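Long-range contacts in putative molybdenum cofactor biosynthesis protein D2 (MoaD2) / thiamine S (Mycobacterium smegmatis, PDB 6JC0), which probably serves as the small, sulfur-carrying subunit of molybdopterin synthase, taking part in sulfur transfer during molybdenum cofactor biosynthesis: residues T5-V11 / E26-T32; A31-A37 / M69-V74. Numbering follows the deposited sequence.

How the contacts relate
Contact 1 is the N-terminal strand pair of a ubiquitin-like beta-grasp fold, joining strand 6-13 to strand 25-31 at one edge of the mixed sheet; contact 2 is the small, weakly bonded pairing of 34-35 with 72-73 beside the start of helix 36-44. They lie about 10 Å apart, centre to centre. They follow in series along the chain, and Ala31 and Thr32 belong to both, so that the turn leaving strand 25-31 leads straight into contact 2. Leu73 also joins them, its CD1 lying 3.5 Å from CD1 of Ile30. Helix 36-44 packs on side chains of both contacts through Leu39, so strand pair, helix and the 69-74 segment close around one hydrophobic core.

Contact 1: residues T5-V11 / E26-T32; sequences TTVRVTV and ESLEIAT
Residues 5-11 and 26-32 form the antiparallel pair of the first two strands of the beta-grasp fold shared by MoaD and ThiS proteins, joined through helix 16-21. The twisted strands approach to 4.5 Å between axes, their directions 146° apart. Val7-Ile30, Val9-Leu28 and Val11-Glu26 are hydrogen-bonded pairs, each bonded in both directions: Val7 N to Ile30 O is 2.8 Å and Ile30 N to Val7 O 3.0 Å, while Val9 N reaches Leu28 O at 2.7 Å and Val11 N Glu26 O at 2.8 Å. Beyond the Thr6-Ala31 bridge, Thr32 N donates to Thr5 O at 3.0 Å.

Val7 (p), Val9 (t), Val11 (t), Leu28 and Ile30 (p, t) point to the face packed on helix 36-44, where Leu28 meets Leu39 and Leu43, Ile30 Leu39 and Val11 Leu43. Val7 CG1 lies 3.7 Å from Ile30 CG1, and Ile30 CD1 reaches on to Val9 CG2 at 3.8 Å. Leu28 is off-rotamer at chi1 (-138°), with chi2 p. Glu26 (p, t) shares this face, its OE2 hydrogen-bonded to Tyr13 OH and salt-bridged to Arg46.

The other face carries Arg8, Thr10 (m), Ser27 (t) and Glu29 (m, t). Arg8 (t, t, m) folds across the neighbouring strand, placing Glu29 CG over one guanidinium face. Arg8 NH2 makes a long salt bridge (3.8 Å) to Glu29 OE2, and Arg8 NH1 donates to Ser27 OG at 3.0 Å.

Contact 2: residues A31-A37 / M69-V74; sequences ATGTSVA and MAKPLV
A short, weakly bonded antiparallel pairing joins segment 69-74 to the start of helix 36-44 of the beta-grasp fold. Segment 31-37 opens with a type II turn, Ala31 to Thr34, in which Thr34 OG1 and N both donate to Ala31 O (2.5 and 3.0 Å); Gly33 takes the positive phi (100°), where a CB would clash with the preceding carbonyl. Ser35 then N-caps the helix, its OG bonded to Glu38 N.

Along the partner, Met69 comes first: its O accepts Ala37 N at 3.0 Å, its CB is 4.1 Å from Ala37 CB, and its m, m, m side chain curls back to set CE 3.8 Å from Val36 CG1. Ala70 O approaches Ser35 CB at 3.5 Å. Lys71 O receives Val36 N at 3.0 Å and Ser35 CA at 3.2 Å, the latter a CA-H...O contact, while its side chain leads away. Pro72 is the non-hydrogen-bonded mate of Ser35, CA to CA 4.1 Å. Leu73 (m, t) packs against Val36, Leu39 and Cys61; Leu73 N donates to Thr34 O at 2.7 Å and Leu73 O accepts Gly33 N at 2.9 Å. Finally, Val74 CG1 rests 3.9 Å from Gly33 CA.

Contact 1: residues T5-V11 / E26-T32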
ATOM      1  N   THR B   5      57.758   1.068  -9.165  1.00 38.88           N
ATOM      2  CA  THR B   5      57.615  -0.024  -8.209  1.00 42.35           C
ATOM      3  C   THR B   5      56.269   0.029  -7.489  1.00 38.48           C
ATOM      4  O   THR B   5      55.704  -1.003  -7.130  1.00 38.73           O
ATOM      5  CB  THR B   5      58.738  -0.001  -7.153  1.00 48.72           C
ATOM      6  OG1 THR B   5      58.730   1.260  -6.471  1.00 52.47           O
ATOM      7  CG2 THR B   5      60.095  -0.207  -7.804  1.00 51.06           C
ATOM      8  N   THR B   6      55.761   1.238  -7.274  1.00 31.23           N
ATOM      9  CA  THR B   6      54.530   1.417  -6.519  1.00 35.04           C
ATOM     10  C   THR B   6      53.478   2.180  -7.310  1.00 39.50           C
ATOM     11  O   THR B   6      53.777   2.838  -8.307  1.00 38.69           O
ATOM     12  CB  THR B   6      54.778   2.166  -5.194  1.00 35.30           C
ATOM     13  OG1 THR B   6      55.158   3.522  -5.468  1.00 36.10           O
ATOM     14  CG2 THR B   6      55.873   1.486  -4.388  1.00 32.10           C
ATOM     15  N   VAL B   7      52.241   2.090  -6.839  1.00 38.11           N
ATOM     16  CA  VAL B   7      51.127   2.758  -7.479  1.00 33.47           C
ATOM     17  C   VAL B   7      50.304   3.489  -6.419  1.00 28.86           C
ATOM     18  O   VAL B   7      50.149   2.998  -5.301  1.00 27.46           O
ATOM     19  CB  VAL B   7      50.257   1.751  -8.263  1.00 35.72           C
ATOM     20  CG1 VAL B   7      49.630   0.722  -7.331  1.00 34.44           C
ATOM     21  CG2 VAL B   7      49.208   2.468  -9.030  1.00 40.74           C
ATOM     22  N   ARG B   8      49.803   4.672  -6.752  1.00 23.65           N
ATOM     23  CA  ARG B   8      49.078   5.462  -5.764  1.00 29.90           C
ATOM     24  C   ARG B   8      47.574   5.220  -5.825  1.00 27.59           C
ATOM     25  O   ARG B   8      46.943   5.385  -6.868  1.00 31.25           O
ATOM     26  CB  ARG B   8      49.375   6.951  -5.936  1.00 35.10           C
ATOM     27  CG  ARG B   8      48.714   7.818  -4.878  1.00 36.73           C
ATOM     28  CD  ARG B   8      49.332   9.202  -4.809  1.00 41.47           C
ATOM     29  NE  ARG B   8      50.677   9.174  -4.238  1.00 44.86           N
ATOM     30  CZ  ARG B   8      50.934   9.186  -2.934  1.00 39.80           C
ATOM     31  NH1 ARG B   8      49.937   9.217  -2.060  1.00 40.40           N
ATOM     32  NH2 ARG B   8      52.187   9.162  -2.503  1.00 32.78           N
ATOM     33  N   VAL B   9      47.010   4.828  -4.691  1.00 22.09           N
ATOM     34  CA  VAL B   9      45.590   4.515  -4.599  1.00 20.01           C
ATOM     35  C   VAL B   9      44.883   5.472  -3.650  1.00 21.28           C
ATOM     36  O   VAL B   9      45.344   5.711  -2.535  1.00 25.02           O
ATOM     37  CB  VAL B   9      45.367   3.060  -4.118  1.00 21.73           C
ATOM     38  CG1 VAL B   9      43.941   2.861  -3.616  1.00 28.08           C
ATOM     39  CG2 VAL B   9      45.692   2.073  -5.230  1.00 23.52           C
ATOM     40  N   THR B  10      43.765   6.028  -4.102  1.00 17.18           N
ATOM     41  CA  THR B  10      42.909   6.818  -3.235  1.00 20.75           C
ATOM     42  C   THR B  10      41.862   5.907  -2.603  1.00 20.57           C
ATOM     43  O   THR B  10      41.188   5.142  -3.295  1.00 21.68           O
ATOM     44  CB  THR B  10      42.220   7.966  -4.004  1.00 25.63           C
ATOM     45  OG1 THR B  10      43.214   8.787  -4.625  1.00 30.48           O
ATOM     46  CG2 THR B  10      41.380   8.823  -3.063  1.00 23.33           C
ATOM     47  N   VAL B  11      41.746   5.967  -1.282  1.00 16.83           N
ATOM     48  CA  VAL B  11      40.749   5.173  -0.579  1.00 17.18           C
ATOM     49  C   VAL B  11      39.666   6.082  -0.020  1.00 20.03           C
ATOM     50  O   VAL B  11      39.963   7.038   0.691  1.00 22.15           O
ATOM     51  CB  VAL B  11      41.368   4.349   0.573  1.00 20.89           C
ATOM     52  CG1 VAL B  11      40.279   3.576   1.321  1.00 15.38           C
ATOM     53  CG2 VAL B  11      42.429   3.398   0.043  1.00 21.62           C
ATOM     54  N   GLU B  26      41.924   8.778   2.200  1.00 27.25           N
ATOM     55  CA  GLU B  26      43.371   8.895   2.296  1.00 28.00           C
ATOM     56  C   GLU B  26      43.987   8.452   0.982  1.00 27.79           C
ATOM     57  O   GLU B  26      43.354   7.734   0.204  1.00 22.22           O
ATOM     58  CB  GLU B  26      43.931   8.066   3.458  1.00 24.26           C
ATOM     59  CG  GLU B  26      43.691   6.567   3.343  1.00 24.90           C
ATOM     60  CD  GLU B  26      44.348   5.782   4.465  1.00 30.87           C
ATOM     61  OE1 GLU B  26      45.577   5.905   4.647  1.00 36.67           O
ATOM     62  OE2 GLU B  26      43.633   5.039   5.169  1.00 34.95           O
ATOM     63  N   SER B  27      45.212   8.899   0.735  1.00 28.73           N
ATOM     64  CA  SER B  27      45.956   8.488  -0.443  1.00 34.92           C
ATOM     65  C   SER B  27      47.100   7.586  -0.000  1.00 35.80           C
ATOM     66  O   SER B  27      47.719   7.820   1.040  1.00 38.06           O
ATOM     67  CB  SER B  27      46.479   9.699  -1.215  1.00 36.24           C
ATOM     68  OG  SER B  27      47.015   9.302  -2.464  1.00 39.75           O
ATOM     69  N   LEU B  28      47.379   6.555  -0.788  1.00 31.86           N
ATOM     70  CA  LEU B  28      48.282   5.506  -0.346  1.00 32.05           C
ATOM     71  C   LEU B  28      49.187   4.991  -1.454  1.00 23.95           C
ATOM     72  O   LEU B  28      48.740   4.767  -2.577  1.00 21.01           O
ATOM     73  CB  LEU B  28      47.472   4.343   0.225  1.00 39.39           C
ATOM     74  CG  LEU B  28      48.027   3.711   1.493  1.00 45.63           C
ATOM     75  CD1 LEU B  28      47.962   4.721   2.626  1.00 51.64           C
ATOM     76  CD2 LEU B  28      47.256   2.445   1.832  1.00 40.73           C
ATOM     77  N   GLU B  29      50.461   4.794  -1.127  1.00 18.59           N
ATOM     78  CA  GLU B  29      51.378   4.109  -2.029  1.00 21.17           C
ATOM     79  C   GLU B  29      51.401   2.616  -1.720  1.00 23.64           C
ATOM     80  O   GLU B  29      51.731   2.213  -0.603  1.00 22.75           O
ATOM     81  CB  GLU B  29      52.792   4.685  -1.917  1.00 26.51           C
ATOM     82  CG  GLU B  29      53.027   5.956  -2.713  1.00 36.36           C
ATOM     83  CD  GLU B  29      54.473   6.422  -2.647  1.00 47.42           C
ATOM     84  OE1 GLU B  29      55.072   6.361  -1.551  1.00 47.80           O
ATOM     85  OE2 GLU B  29      55.015   6.840  -3.693  1.00 53.32           O
ATOM     86  N   ILE B  30      51.047   1.798  -2.707  1.00 19.61           N
ATOM     87  CA  ILE B  30      51.129   0.351  -2.552  1.00 18.40           C
ATOM     88  C   ILE B  30      51.916  -0.273  -3.694  1.00 21.65           C
ATOM     89  O   ILE B  30      51.941   0.262  -4.805  1.00 24.57           O
ATOM     90  CB  ILE B  30      49.741  -0.301  -2.501  1.00 28.30           C
ATOM     91  CG1 ILE B  30      48.999  -0.053  -3.814  1.00 25.17           C
ATOM     92  CG2 ILE B  30      48.948   0.206  -1.294  1.00 24.74           C
ATOM     93  CD1 ILE B  30      47.761  -0.873  -3.966  1.00 23.71           C
ATOM     94  N   ALA B  31      52.555  -1.406  -3.415  1.00 20.83           N
ATOM     95  CA  ALA B  31      53.323  -2.123  -4.426  1.00 21.79           C
ATOM     96  C   ALA B  31      52.436  -2.475  -5.611  1.00 22.44           C
ATOM     97  O   ALA B  31      51.323  -2.976  -5.438  1.00 20.18           O
ATOM     98  CB  ALA B  31      53.943  -3.379  -3.837  1.00 16.87           C
ATOM     99  N   THR B  32      52.928  -2.192  -6.812  1.00 20.98           N
ATOM    100  CA  THR B  32      52.199  -2.505  -8.031  1.00 24.80           C
ATOM    101  C   THR B  32      51.896  -3.996  -8.077  1.00 24.16           C
ATOM    102  O   THR B  32      52.786  -4.825  -7.881  1.00 27.90           O
ATOM    103  CB  THR B  32      52.988  -2.090  -9.285  1.00 29.13           C
ATOM    104  OG1 THR B  32      53.357  -0.710  -9.178  1.00 30.84           O
ATOM    105  CG2 THR B  32      52.147  -2.289 -10.539  1.00 24.77           C
TER

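Contact 2: residues A31-A37 / M69-V74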
ATOM      1  N   ALA B  31      52.555  -1.406  -3.415  1.00 20.83           N
ATOM      2  CA  ALA B  31      53.323  -2.123  -4.426  1.00 21.79           C
ATOM      3  C   ALA B  31      52.436  -2.475  -5.611  1.00 22.44           C
ATOM      4  O   ALA B  31      51.323  -2.976  -5.438  1.00 20.18           O
ATOM      5  CB  ALA B  31      53.943  -3.379  -3.837  1.00 16.87           C
ATOM      6  N   THR B  32      52.928  -2.192  -6.812  1.00 20.98           N
ATOM      7  CA  THR B  32      52.199  -2.505  -8.031  1.00 24.80           C
ATOM      8  C   THR B  32      51.896  -3.996  -8.077  1.00 24.16           C
ATOM      9  O   THR B  32      52.786  -4.825  -7.881  1.00 27.90           O
ATOM     10  CB  THR B  32      52.988  -2.090  -9.285  1.00 29.13           C
ATOM     11  OG1 THR B  32      53.357  -0.710  -9.178  1.00 30.84           O
ATOM     12  CG2 THR B  32      52.147  -2.289 -10.539  1.00 24.77           C
ATOM     13  N   GLY B  33      50.629  -4.327  -8.302  1.00 21.10           N
ATOM     14  CA  GLY B  33      50.200  -5.712  -8.320  1.00 29.10           C
ATOM     15  C   GLY B  33      49.527  -6.159  -7.034  1.00 28.16           C
ATOM     16  O   GLY B  33      49.002  -7.269  -6.963  1.00 25.69           O
ATOM     17  N   THR B  34      49.548  -5.301  -6.016  1.00 24.54           N
ATOM     18  CA  THR B  34      48.881  -5.597  -4.752  1.00 21.38           C
ATOM     19  C   THR B  34      47.405  -5.890  -4.994  1.00 23.37           C
ATOM     20  O   THR B  34      46.720  -5.123  -5.664  1.00 19.88           O
ATOM     21  CB  THR B  34      49.003  -4.427  -3.749  1.00 18.76           C
ATOM     22  OG1 THR B  34      50.382  -4.193  -3.434  1.00 17.92           O
ATOM     23  CG2 THR B  34      48.243  -4.730  -2.466  1.00 12.79           C
ATOM     24  N   SER B  35      46.918  -7.006  -4.464  1.00 20.33           N
ATOM     25  CA  SER B  35      45.512  -7.351  -4.615  1.00 22.46           C
ATOM     26  C   SER B  35      44.659  -6.480  -3.700  1.00 20.47           C
ATOM     27  O   SER B  35      45.164  -5.899  -2.738  1.00 17.18           O
ATOM     28  CB  SER B  35      45.279  -8.828  -4.304  1.00 21.26           C
ATOM     29  OG  SER B  35      45.356  -9.065  -2.909  1.00 23.80           O
ATOM     30  N   VAL B  36      43.366  -6.395  -3.996  1.00 18.06           N
ATOM     31  CA  VAL B  36      42.451  -5.644  -3.145  1.00 20.10           C
ATOM     32  C   VAL B  36      42.453  -6.229  -1.737  1.00 22.47           C
ATOM     33  O   VAL B  36      42.422  -5.491  -0.753  1.00 20.01           O
ATOM     34  CB  VAL B  36      41.018  -5.643  -3.701  1.00 17.06           C
ATOM     35  CG1 VAL B  36      40.091  -4.861  -2.782  1.00 16.91           C
ATOM     36  CG2 VAL B  36      40.993  -5.053  -5.105  1.00 20.29           C
ATOM     37  N   ALA B  37      42.513  -7.555  -1.649  1.00 22.85           N
ATOM     38  CA  ALA B  37      42.548  -8.240  -0.359  1.00 22.17           C
ATOM     39  C   ALA B  37      43.779  -7.833   0.460  1.00 20.53           C
ATOM     40  O   ALA B  37      43.673  -7.545   1.652  1.00 18.03           O
ATOM     41  CB  ALA B  37      42.516  -9.746  -0.560  1.00 18.69           C
ATOM     42  N   MET B  69      38.420 -10.606  -4.941  1.00 29.12           N
ATOM     43  CA  MET B  69      39.292  -9.859  -4.039  1.00 28.71           C
ATOM     44  C   MET B  69      40.771 -10.050  -4.374  1.00 28.34           C
ATOM     45  O   MET B  69      41.632  -9.351  -3.838  1.00 24.68           O
ATOM     46  CB  MET B  69      39.020 -10.259  -2.590  1.00 23.07           C
ATOM     47  CG  MET B  69      37.663  -9.803  -2.084  1.00 30.21           C
ATOM     48  SD  MET B  69      37.511  -8.003  -2.040  1.00 27.71           S
ATOM     49  CE  MET B  69      38.592  -7.613  -0.661  1.00 14.35           C
ATOM     50  N   ALA B  70      41.064 -10.988  -5.268  1.00 25.67           N
ATOM     51  CA  ALA B  70      42.437 -11.223  -5.694  1.00 24.23           C
ATOM     52  C   ALA B  70      42.833 -10.236  -6.784  1.00 19.99           C
ATOM     53  O   ALA B  70      43.983 -10.219  -7.224  1.00 24.45           O
ATOM     54  CB  ALA B  70      42.609 -12.658  -6.182  1.00 24.76           C
ATOM     55  N   LYS B  71      41.866  -9.429  -7.218  1.00 23.06           N
ATOM     56  CA  LYS B  71      42.085  -8.417  -8.252  1.00 21.60           C
ATOM     57  C   LYS B  71      43.320  -7.568  -7.974  1.00 23.61           C
ATOM     58  O   LYS B  71      43.393  -6.890  -6.951  1.00 24.27           O
ATOM     59  CB  LYS B  71      40.865  -7.504  -8.375  1.00 20.83           C
ATOM     60  CG  LYS B  71      41.113  -6.265  -9.227  1.00 23.65           C
ATOM     61  CD  LYS B  71      39.934  -5.305  -9.161  1.00 31.67           C
ATOM     62  CE  LYS B  71      40.236  -3.995  -9.879  1.00 31.61           C
ATOM     63  NZ  LYS B  71      40.384  -4.181 -11.344  1.00 34.84           N
ATOM     64  N   PRO B  72      44.296  -7.603  -8.889  1.00 21.36           N
ATOM     65  CA  PRO B  72      45.530  -6.831  -8.724  1.00 19.50           C
ATOM     66  C   PRO B  72      45.328  -5.338  -8.970  1.00 19.77           C
ATOM     67  O   PRO B  72      44.607  -4.954  -9.892  1.00 14.81           O
ATOM     68  CB  PRO B  72      46.469  -7.427  -9.785  1.00 24.47           C
ATOM     69  CG  PRO B  72      45.804  -8.703 -10.237  1.00 26.89           C
ATOM     70  CD  PRO B  72      44.344  -8.466 -10.079  1.00 22.89           C
ATOM     71  N   LEU B  73      45.968  -4.509  -8.151  1.00 15.75           N
ATOM     72  CA  LEU B  73      45.963  -3.066  -8.353  1.00 18.92           C
ATOM     73  C   LEU B  73      47.242  -2.650  -9.081  1.00 19.59           C
ATOM     74  O   LEU B  73      48.314  -2.631  -8.490  1.00 18.34           O
ATOM     75  CB  LEU B  73      45.829  -2.343  -7.011  1.00 13.00           C
ATOM     76  CG  LEU B  73      44.543  -2.676  -6.243  1.00 17.59           C
ATOM     77  CD1 LEU B  73      44.642  -2.290  -4.770  1.00 19.55           C
ATOM     78  CD2 LEU B  73      43.344  -1.986  -6.892  1.00 19.25           C
ATOM     79  N   VAL B  74      47.130  -2.330 -10.369  1.00 23.07           N
ATOM     80  CA  VAL B  74      48.319  -2.089 -11.193  1.00 24.49           C
ATOM     81  C   VAL B  74      48.326  -0.709 -11.834  1.00 27.65           C
ATOM     82  O   VAL B  74      49.199  -0.392 -12.643  1.00 28.26           O
ATOM     83  CB  VAL B  74      48.449  -3.141 -12.303  1.00 22.86           C
ATOM     84  CG1 VAL B  74      48.693  -4.513 -11.699  1.00 22.48           C
ATOM     85  CG2 VAL B  74      47.205  -3.147 -13.179  1.00 21.90           C
TER